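Local coordinates for putative enoyl-CoA hydratase/isomerase (Mycobacterium abscessus, PDB 4MI2), which probably isomerises the ring-epoxide of phenylacetyl-CoA to the oxepin-CoA form in phenylacetate degradation, as a member of the enoyl-CoA hydratase/isomerase family, at residues Tyr11-Ala16 and Pro51-Val56; Pro106-Ile111 and Gly204-Gly209. All coordinates share one frame; numbering follows the deposited sequence.

Contact 1 (Tyr11-Ala16 and Pro51-Val56)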
ATOM      1  N   TYR B  11      15.214  29.430 -10.632  1.00 23.91           N
ATOM      2  CA  TYR B  11      13.785  29.546 -10.395  1.00 23.31           C
ATOM      3  C   TYR B  11      13.181  30.539 -11.373  1.00 23.74           C
ATOM      4  O   TYR B  11      13.731  31.621 -11.588  1.00 24.60           O
ATOM      5  CB  TYR B  11      13.520  30.017  -8.964  1.00 23.08           C
ATOM      6  CG  TYR B  11      12.055  30.190  -8.634  1.00 22.63           C
ATOM      7  CD1 TYR B  11      11.260  29.096  -8.348  1.00 22.18           C
ATOM      8  CD2 TYR B  11      11.465  31.452  -8.606  1.00 23.09           C
ATOM      9  CE1 TYR B  11       9.916  29.240  -8.037  1.00 22.17           C
ATOM     10  CE2 TYR B  11      10.117  31.612  -8.294  1.00 23.12           C
ATOM     11  CZ  TYR B  11       9.348  30.495  -8.010  1.00 22.65           C
ATOM     12  OH  TYR B  11       8.014  30.626  -7.705  1.00 22.64           O
ATOM     13  N   SER B  12      12.047  30.169 -11.958  1.00 23.72           N
ATOM     14  CA  SER B  12      11.254  31.089 -12.778  1.00 24.12           C
ATOM     15  C   SER B  12       9.786  30.663 -12.803  1.00 23.80           C
ATOM     16  O   SER B  12       9.470  29.486 -12.632  1.00 23.31           O
ATOM     17  CB  SER B  12      11.796  31.140 -14.210  1.00 24.42           C
ATOM     18  OG  SER B  12      11.692  29.869 -14.828  1.00 24.41           O
ATOM     19  N   VAL B  13       8.894  31.627 -13.005  1.00 24.01           N
ATOM     20  CA  VAL B  13       7.473  31.332 -13.223  1.00 24.04           C
ATOM     21  C   VAL B  13       7.131  31.809 -14.624  1.00 24.00           C
ATOM     22  O   VAL B  13       7.361  32.975 -14.939  1.00 24.40           O
ATOM     23  CB  VAL B  13       6.561  32.060 -12.214  1.00 24.51           C
ATOM     24  CG1 VAL B  13       5.096  31.698 -12.467  1.00 24.71           C
ATOM     25  CG2 VAL B  13       6.968  31.735 -10.781  1.00 24.31           C
ATOM     26  N   ASN B  14       6.591  30.925 -15.464  1.00 23.39           N
ATOM     27  CA  ASN B  14       6.300  31.297 -16.850  1.00 23.16           C
ATOM     28  C   ASN B  14       4.897  31.910 -17.041  1.00 23.64           C
ATOM     29  O   ASN B  14       4.160  32.148 -16.077  1.00 23.36           O
ATOM     30  CB  ASN B  14       6.593  30.126 -17.822  1.00 22.71           C
ATOM     31  CG  ASN B  14       5.471  29.100 -17.912  1.00 22.56           C
ATOM     32  OD1 ASN B  14       4.424  29.226 -17.283  1.00 22.52           O
ATOM     33  ND2 ASN B  14       5.701  28.061 -18.709  1.00 22.36           N
ATOM     34  N   HIS B  15       4.577  32.197 -18.300  1.00 24.03           N
ATOM     35  CA  HIS B  15       3.302  32.807 -18.709  1.00 24.83           C
ATOM     36  C   HIS B  15       2.068  32.027 -18.253  1.00 24.81           C
ATOM     37  O   HIS B  15       1.037  32.622 -17.953  1.00 25.67           O
ATOM     38  CB  HIS B  15       3.269  32.935 -20.241  1.00 25.21           C
ATOM     39  CG  HIS B  15       3.526  31.641 -20.950  1.00 25.06           C
ATOM     40  ND1 HIS B  15       4.798  31.155 -21.171  1.00 24.83           N
ATOM     41  CD2 HIS B  15       2.674  30.717 -21.453  1.00 25.50           C
ATOM     42  CE1 HIS B  15       4.718  29.989 -21.790  1.00 25.09           C
ATOM     43  NE2 HIS B  15       3.440  29.697 -21.968  1.00 25.50           N
ATOM     44  N   ALA B  16       2.173  30.704 -18.224  1.00 23.99           N
ATOM     45  CA  ALA B  16       1.054  29.835 -17.867  1.00 24.06           C
ATOM     46  C   ALA B  16       0.988  29.501 -16.361  1.00 23.78           C
ATOM     47  O   ALA B  16       0.127  28.731 -15.937  1.00 24.09           O
ATOM     48  CB  ALA B  16       1.126  28.555 -18.684  1.00 23.91           C
ATOM     49  N   PRO B  51       0.458  32.908  -5.608  1.00 25.66           N
ATOM     50  CA  PRO B  51      -0.876  32.484  -6.020  1.00 25.35           C
ATOM     51  C   PRO B  51      -1.072  32.412  -7.540  1.00 24.77           C
ATOM     52  O   PRO B  51      -2.090  31.903  -7.998  1.00 24.62           O
ATOM     53  CB  PRO B  51      -1.792  33.554  -5.409  1.00 26.19           C
ATOM     54  CG  PRO B  51      -0.941  34.775  -5.309  1.00 26.61           C
ATOM     55  CD  PRO B  51       0.478  34.310  -5.140  1.00 26.25           C
ATOM     56  N   ALA B  52      -0.110  32.912  -8.308  1.00 24.28           N
ATOM     57  CA  ALA B  52      -0.149  32.766  -9.759  1.00 23.86           C
ATOM     58  C   ALA B  52       0.349  31.392 -10.209  1.00 22.95           C
ATOM     59  O   ALA B  52       0.154  31.013 -11.358  1.00 22.99           O
ATOM     60  CB  ALA B  52       0.676  33.858 -10.417  1.00 24.16           C
ATOM     61  N   VAL B  53       0.987  30.642  -9.314  1.00 22.20           N
ATOM     62  CA  VAL B  53       1.556  29.344  -9.680  1.00 21.49           C
ATOM     63  C   VAL B  53       0.452  28.284  -9.754  1.00 20.94           C
ATOM     64  O   VAL B  53      -0.311  28.123  -8.806  1.00 20.90           O
ATOM     65  CB  VAL B  53       2.665  28.928  -8.687  1.00 21.27           C
ATOM     66  CG1 VAL B  53       3.047  27.465  -8.866  1.00 20.89           C
ATOM     67  CG2 VAL B  53       3.878  29.831  -8.864  1.00 21.40           C
ATOM     68  N   ARG B  54       0.355  27.587 -10.885  1.00 20.57           N
ATOM     69  CA  ARG B  54      -0.696  26.574 -11.081  1.00 20.46           C
ATOM     70  C   ARG B  54      -0.121  25.150 -11.253  1.00 20.05           C
ATOM     71  O   ARG B  54      -0.855  24.155 -11.243  1.00 19.80           O
ATOM     72  CB  ARG B  54      -1.641  26.970 -12.242  1.00 20.72           C
ATOM     73  CG  ARG B  54      -1.911  28.479 -12.335  1.00 21.14           C
ATOM     74  CD  ARG B  54      -3.270  28.977 -12.848  1.00 21.43           C
ATOM     75  NE  ARG B  54      -4.185  28.010 -13.460  1.00 21.51           N
ATOM     76  CZ  ARG B  54      -4.838  28.176 -14.618  1.00 21.82           C
ATOM     77  NH1 ARG B  54      -4.659  29.258 -15.373  1.00 22.15           N
ATOM     78  NH2 ARG B  54      -5.676  27.232 -15.047  1.00 21.73           N
ATOM     79  N   ALA B  55       1.196  25.068 -11.402  1.00 19.90           N
ATOM     80  CA  ALA B  55       1.910  23.787 -11.412  1.00 19.64           C
ATOM     81  C   ALA B  55       3.395  24.049 -11.233  1.00 19.43           C
ATOM     82  O   ALA B  55       3.872  25.155 -11.489  1.00 19.43           O
ATOM     83  CB  ALA B  55       1.663  23.019 -12.710  1.00 19.62           C
ATOM     84  N   VAL B  56       4.109  23.014 -10.802  1.00 19.23           N
ATOM     85  CA  VAL B  56       5.539  23.090 -10.555  1.00 19.18           C
ATOM     86  C   VAL B  56       6.235  21.973 -11.327  1.00 19.36           C
ATOM     87  O   VAL B  56       5.737  20.844 -11.398  1.00 19.05           O
ATOM     88  CB  VAL B  56       5.852  22.950  -9.056  1.00 18.98           C
ATOM     89  CG1 VAL B  56       7.352  22.942  -8.798  1.00 18.93           C
ATOM     90  CG2 VAL B  56       5.184  24.067  -8.280  1.00 19.23           C
TER
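Val-13 and Val-53 meet methyl to methyl at the packed part of this contact. CG2 of Val-13 lies 4.1 Å from CG2 of Val-53, and the two side chains cross at a slant. Each valine has CG1 trans to its backbone N, at chi1 -179° in Val-13 and 167° in Val-53. That leaves CG2, the branch beside the backbone N, as the touching methyl on both sides. Tyr-11 joins less closely. Its OH comes within 4.4 Å of Val-53 CG2, while its side chain also touches Ala-43, Ala-46 and Ala-47 of helix 34-49. Val-53 is buried and also packs on Ala-19 and Val-105.

The other end is looser and nearer solvent. Here the chain leaves strand 9-13 and turns. The closest approach is apolar carbon to carbonyl: CG of Arg-54 lies 4.1 Å from O of Ala-16. The guanidinium group points elsewhere. Its NE is hydrogen-bonded to Thr-211 OG1, and its NH2 to the backbone O of Gly-209 and of Phe-264. The turn has its own support. OD1 of Asn-14 accepts from N of Ala-16 at 2.9 Å, which makes an Asx turn. The bond is bent, with an N-H...O angle of 131°, and the donor sits above the carbonyl plane. The same OD1 also accepts from Val-18 N, at the start of strand 18-23, so one oxygen holds two backbone N-H groups.

Strand 18-23 lies between strands 9-13 and 55-60 in the sheet, so Val-13 of the edge strand meets Val-53, in the loop just before strand 55-60, across it. The segments belong to a beta hairpin, 9-13 with 18-23, followed by a beta-alpha-beta crossover through helix 34-49 into strand 55-60, at the start of the crotonase fold.

Contact 2 (Pro106-Ile111 and Gly204-Gly209)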
ATOM      1  N   PRO B 106      -0.148  20.844  -8.471  1.00 18.35           N
ATOM      2  CA  PRO B 106       0.567  19.647  -8.891  1.00 17.98           C
ATOM      3  C   PRO B 106       2.060  19.872  -9.101  1.00 17.62           C
ATOM      4  O   PRO B 106       2.454  20.900  -9.622  1.00 17.55           O
ATOM      5  CB  PRO B 106      -0.118  19.276 -10.211  1.00 18.30           C
ATOM      6  CG  PRO B 106      -1.488  19.874 -10.110  1.00 18.54           C
ATOM      7  CD  PRO B 106      -1.255  21.167  -9.391  1.00 18.62           C
ATOM      8  N   VAL B 107       2.873  18.902  -8.687  1.00 17.32           N
ATOM      9  CA  VAL B 107       4.335  18.983  -8.808  1.00 17.10           C
ATOM     10  C   VAL B 107       4.798  17.814  -9.647  1.00 16.92           C
ATOM     11  O   VAL B 107       4.483  16.671  -9.333  1.00 16.87           O
ATOM     12  CB  VAL B 107       5.030  18.904  -7.433  1.00 16.97           C
ATOM     13  CG1 VAL B 107       6.547  18.964  -7.586  1.00 16.95           C
ATOM     14  CG2 VAL B 107       4.545  20.019  -6.527  1.00 17.07           C
ATOM     15  N   VAL B 108       5.532  18.119 -10.715  1.00 17.05           N
ATOM     16  CA  VAL B 108       6.057  17.137 -11.649  1.00 17.01           C
ATOM     17  C   VAL B 108       7.568  17.173 -11.531  1.00 16.99           C
ATOM     18  O   VAL B 108       8.139  18.247 -11.342  1.00 16.95           O
ATOM     19  CB  VAL B 108       5.670  17.498 -13.095  1.00 17.34           C
ATOM     20  CG1 VAL B 108       6.071  16.390 -14.066  1.00 17.45           C
ATOM     21  CG2 VAL B 108       4.178  17.785 -13.192  1.00 17.52           C
ATOM     22  N   VAL B 109       8.219  16.011 -11.650  1.00 16.94           N
ATOM     23  CA  VAL B 109       9.677  15.952 -11.622  1.00 16.92           C
ATOM     24  C   VAL B 109      10.217  15.126 -12.792  1.00 17.24           C
ATOM     25  O   VAL B 109       9.655  14.089 -13.158  1.00 17.21           O
ATOM     26  CB  VAL B 109      10.210  15.450 -10.258  1.00 16.67           C
ATOM     27  CG1 VAL B 109       9.789  14.014 -10.000  1.00 16.62           C
ATOM     28  CG2 VAL B 109      11.724  15.609 -10.163  1.00 16.64           C
ATOM     29  N   ALA B 110      11.282  15.645 -13.405  1.00 17.53           N
ATOM     30  CA  ALA B 110      11.976  14.993 -14.513  1.00 17.99           C
ATOM     31  C   ALA B 110      13.275  14.426 -13.969  1.00 18.07           C
ATOM     32  O   ALA B 110      14.092  15.172 -13.426  1.00 18.03           O
ATOM     33  CB  ALA B 110      12.268  15.993 -15.625  1.00 18.29           C
ATOM     34  N   ILE B 111      13.460  13.115 -14.113  1.00 18.28           N
ATOM     35  CA  ILE B 111      14.595  12.425 -13.503  1.00 18.44           C
ATOM     36  C   ILE B 111      15.507  11.797 -14.556  1.00 19.00           C
ATOM     37  O   ILE B 111      15.185  10.781 -15.191  1.00 19.28           O
ATOM     38  CB  ILE B 111      14.148  11.357 -12.490  1.00 18.22           C
ATOM     39  CG1 ILE B 111      13.062  11.915 -11.562  1.00 17.87           C
ATOM     40  CG2 ILE B 111      15.335  10.886 -11.659  1.00 18.17           C
ATOM     41  CD1 ILE B 111      12.475  10.869 -10.638  1.00 17.70           C
ATOM     42  N   GLY B 204       2.688  21.907 -18.050  1.00 21.40           N
ATOM     43  CA  GLY B 204       1.951  22.920 -18.812  1.00 21.93           C
ATOM     44  C   GLY B 204       0.477  22.579 -18.941  1.00 22.23           C
ATOM     45  O   GLY B 204      -0.375  23.445 -18.762  1.00 22.41           O
ATOM     46  N   ARG B 205       0.177  21.312 -19.232  1.00 22.33           N
ATOM     47  CA  ARG B 205      -1.209  20.836 -19.333  1.00 22.71           C
ATOM     48  C   ARG B 205      -1.935  20.933 -17.984  1.00 22.39           C
ATOM     49  O   ARG B 205      -3.072  21.395 -17.905  1.00 22.90           O
ATOM     50  CB  ARG B 205      -1.257  19.396 -19.869  1.00 22.82           C
ATOM     51  N   LEU B 206      -1.264  20.522 -16.919  1.00 21.88           N
ATOM     52  CA  LEU B 206      -1.812  20.665 -15.563  1.00 21.47           C
ATOM     53  C   LEU B 206      -2.028  22.129 -15.176  1.00 21.57           C
ATOM     54  O   LEU B 206      -2.995  22.456 -14.484  1.00 21.34           O
ATOM     55  CB  LEU B 206      -0.890  20.000 -14.533  1.00 21.03           C
ATOM     56  CG  LEU B 206      -0.798  18.467 -14.589  1.00 20.94           C
ATOM     57  CD1 LEU B 206       0.317  17.967 -13.682  1.00 20.57           C
ATOM     58  CD2 LEU B 206      -2.124  17.823 -14.205  1.00 20.96           C
ATOM     59  N   ALA B 207      -1.120  23.004 -15.609  1.00 21.68           N
ATOM     60  CA  ALA B 207      -1.236  24.429 -15.296  1.00 21.97           C
ATOM     61  C   ALA B 207      -2.453  25.073 -15.959  1.00 22.55           C
ATOM     62  O   ALA B 207      -3.035  25.990 -15.397  1.00 22.85           O
ATOM     63  CB  ALA B 207       0.025  25.173 -15.686  1.00 22.17           C
ATOM     64  N   GLY B 208      -2.844  24.581 -17.135  1.00 22.87           N
ATOM     65  CA  GLY B 208      -4.043  25.081 -17.836  1.00 23.43           C
ATOM     66  C   GLY B 208      -5.332  24.414 -17.357  1.00 23.28           C
ATOM     67  O   GLY B 208      -6.414  24.690 -17.880  1.00 23.72           O
ATOM     68  N   GLY B 209      -5.217  23.535 -16.363  1.00 22.40           N
ATOM     69  CA  GLY B 209      -6.359  22.794 -15.841  1.00 22.19           C
ATOM     70  C   GLY B 209      -7.053  23.448 -14.655  1.00 21.94           C
ATOM     71  O   GLY B 209      -6.719  24.564 -14.255  1.00 21.88           O
TER
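Helix-on-sheet packing in the crotonase core is built here by Leu-206, near the end of helix 195-207, against Pro-106, just before strand 107-111, and Val-108 within it. One methyl does the touching on the helix side. CD1 of Leu-206 lies 3.7 Å from CB of the Pro-106 ring and 3.9 Å from CG2 of Val-108. This methyl is trans to CA, at chi2 170°, and it is the one that meets both the proline ring and the valine. All three residues are buried, and the contact is wholly apolar.

Neighbouring groups extend the layer. Val-108 also packs on Ala-199 and Val-202 of the same helix, while Pro-106 and Leu-206 both touch Phe-214 of helix 211-223. A second subunit reaches the site, with its Leu-170 on Pro-106 and its Leu-171 on Leu-206.

After Ala-207 the helix gives way to Gly-208 and Gly-209. N of Gly-208 is bonded to O of Gly-204 at 3.2 Å, and N of Gly-209 to O of Leu-206 at 3.1 Å. The side chain of Val-107 leaves the opposite side of the strand. Such alternation, with Pro-106 and Val-108 facing the helix, is typical of a strand inside an alpha/beta sheet with a helix laid over one face.

In the fold
Contact 1 is a surface contact and contact 2 a buried one, with centres about 10 Å apart. Both reach the same sheet, where strands 55-60 and 107-111 are parallel neighbours. Two probable backbone hydrogen bonds join them: Val-56 O to Val-108 N at 2.8 Å, and Val-56 N to Pro-106 O at 2.9 Å. Their chemistry follows their place. Contact 1, near the edge strand 9-13, joins a small apolar patch to a turn held by its own side-chain bond, and its arginine turns its polar end outside the two segments. Contact 2 is purely apolar, under a helix and beside a second subunit. Arg-54 links the two, as its polar end reaches the loop after helix 195-207.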